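Local structure of Alpha/beta hydrolase family protein (Bacillus anthracis, 3OOS) at residues I226-H231 against C235-S240. The protein is probably a hydrolase of the alpha/beta hydrolase fold, whose substrate and the bond it cleaves are not established. Numbering follows the deposited sequence. Where two conformers were deposited one is given.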
# COMPACT_ATOMS: atom_id res chain seq x y z
N ILE A 226 -8.80 -9.75 1.22
CA ILE A 226 -8.26 -9.02 2.37
C ILE A 226 -7.27 -9.92 3.10
O ILE A 226 -7.50 -11.11 3.25
CB ILE A 226 -9.40 -8.59 3.35
CG1 ILE A 226 -10.65 -8.10 2.60
CG2 ILE A 226 -8.90 -7.57 4.37
CD1 ILE A 226 -10.41 -6.96 1.59
N TYR A 227 -6.15 -9.35 3.55
CA TYR A 227 -5.19 -10.12 4.34
C TYR A 227 -4.52 -9.22 5.37
O TYR A 227 -4.53 -7.99 5.23
CB TYR A 227 -4.13 -10.80 3.44
CG TYR A 227 -3.09 -9.84 2.91
CD1 TYR A 227 -1.97 -9.50 3.67
CD2 TYR A 227 -3.24 -9.25 1.65
CE1 TYR A 227 -1.03 -8.60 3.19
CE2 TYR A 227 -2.29 -8.36 1.16
CZ TYR A 227 -1.19 -8.03 1.94
OH TYR A 227 -0.26 -7.14 1.48
N CYS A 228 -3.93 -9.83 6.39
CA CYS A 228 -3.22 -9.10 7.43
C CYS A 228 -2.36 -10.04 8.24
O CYS A 228 -2.73 -11.20 8.45
CB CYS A 228 -4.22 -8.39 8.35
SG CYS A 228 -3.50 -7.14 9.45
N GLY A 229 -1.21 -9.54 8.68
CA GLY A 229 -0.40 -10.25 9.67
C GLY A 229 -1.09 -10.21 11.02
O GLY A 229 -1.59 -9.16 11.44
N LYS A 230 -1.12 -11.35 11.70
CA LYS A 230 -1.73 -11.47 13.02
C LYS A 230 -1.17 -10.43 13.99
O LYS A 230 -1.91 -9.86 14.80
CB LYS A 230 -1.51 -12.88 13.58
CG LYS A 230 -2.05 -13.10 14.98
CD LYS A 230 -1.65 -14.46 15.52
CE LYS A 230 -2.31 -14.73 16.86
NZ LYS A 230 -2.19 -16.15 17.26
N HIS A 231 0.13 -10.17 13.88
CA HIS A 231 0.83 -9.32 14.83
C HIS A 231 1.07 -7.88 14.36
O HIS A 231 1.88 -7.16 14.96
CB HIS A 231 2.16 -9.97 15.22
CG HIS A 231 2.03 -11.39 15.67
ND1 HIS A 231 1.55 -11.74 16.91
CD2 HIS A 231 2.31 -12.56 15.03
CE1 HIS A 231 1.55 -13.06 17.03
NE2 HIS A 231 2.00 -13.58 15.90
N CYS A 235 -2.10 -1.06 11.51
CA CYS A 235 -3.54 -1.34 11.52
C CYS A 235 -3.75 -2.73 12.12
O CYS A 235 -3.50 -3.73 11.45
CB CYS A 235 -4.14 -1.29 10.11
SG CYS A 235 -4.03 0.31 9.28
N PRO A 236 -4.18 -2.80 13.40
CA PRO A 236 -4.37 -4.10 14.04
C PRO A 236 -5.31 -5.02 13.26
O PRO A 236 -6.19 -4.55 12.53
CB PRO A 236 -4.96 -3.73 15.40
CG PRO A 236 -4.40 -2.38 15.68
CD PRO A 236 -4.39 -1.69 14.35
N TYR A 237 -5.10 -6.33 13.43
CA TYR A 237 -5.80 -7.37 12.68
C TYR A 237 -7.33 -7.20 12.61
O TYR A 237 -7.94 -7.47 11.57
CB TYR A 237 -5.43 -8.76 13.24
CG TYR A 237 -6.01 -9.88 12.43
CD1 TYR A 237 -5.50 -10.18 11.16
CD2 TYR A 237 -7.08 -10.64 12.90
CE1 TYR A 237 -6.03 -11.19 10.40
CE2 TYR A 237 -7.63 -11.66 12.14
CZ TYR A 237 -7.10 -11.93 10.89
OH TYR A 237 -7.62 -12.94 10.11
N ILE A 238 -7.94 -6.75 13.71
CA ILE A 238 -9.39 -6.55 13.77
C ILE A 238 -9.91 -5.63 12.65
O ILE A 238 -11.05 -5.78 12.19
CB ILE A 238 -9.84 -6.07 15.18
CG1 ILE A 238 -11.38 -6.06 15.28
CG2 ILE A 238 -9.24 -4.70 15.52
CD1 ILE A 238 -11.91 -5.89 16.70
N PHE A 239 -9.07 -4.70 12.20
CA PHE A 239 -9.49 -3.77 11.15
C PHE A 239 -9.58 -4.42 9.78
O PHE A 239 -10.42 -4.03 8.96
CB PHE A 239 -8.63 -2.50 11.17
CG PHE A 239 -8.85 -1.68 12.41
CD1 PHE A 239 -9.92 -0.80 12.48
CD2 PHE A 239 -8.03 -1.85 13.52
CE1 PHE A 239 -10.17 -0.07 13.64
CE2 PHE A 239 -8.27 -1.12 14.68
CZ PHE A 239 -9.34 -0.23 14.74
N SER A 240 -8.75 -5.44 9.55
CA SER A 240 -8.89 -6.27 8.35
C SER A 240 -10.13 -7.16 8.47
O SER A 240 -10.82 -7.39 7.48
CB SER A 240 -7.63 -7.11 8.10
OG SER A 240 -6.57 -6.29 7.62
O HOH W 1 -2.72 -7.22 14.85
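The beta-alpha-beta unit of this alpha/beta hydrolase packs strand to helix where Cys228 of strand 224-229 meets Tyr237 and Ser240 of 235-240, before strand 250-255 completes the crossover. The chain leaves the parallel strand, turns, and lays helix 237-246 over one face of the sheet. Successive strand residues point to opposite faces: Ile226 and Cys228 turn to the helix, whereas Tyr227 turns to the far face, where its OH is hydrogen-bonded to His98.

Cys228 makes the largest single contribution, with Tyr237 and Ser240 close behind. Its CB approaches Tyr237 CD1 at 3.6 Å on one flank and Ser240 OG at 3.2 Å on the other. With SG anti to the backbone N (chi1 -166°), the sulfur lies at the edge of the Tyr237 ring, 5.3 Å from its centroid and 75° off the ring normal, a sulfur-aromatic contact. Tyr237 also makes a cation-pi contact with Lys254 of the next strand, so its ring links both strands to the helix. Two residues earlier on the strand, Ile226 rests its CG2 branch against Ser240, 4.0 Å from CB; the side chain also touches Ile243 and Ala244 of the same helix.

Where the strand gives way to the turn, a water bridges the two backbones: it lies 2.8 Å from Lys230 O, to which it may donate, though it has more acceptors within reach than protons, and it accepts from Tyr237 N at 2.9 Å.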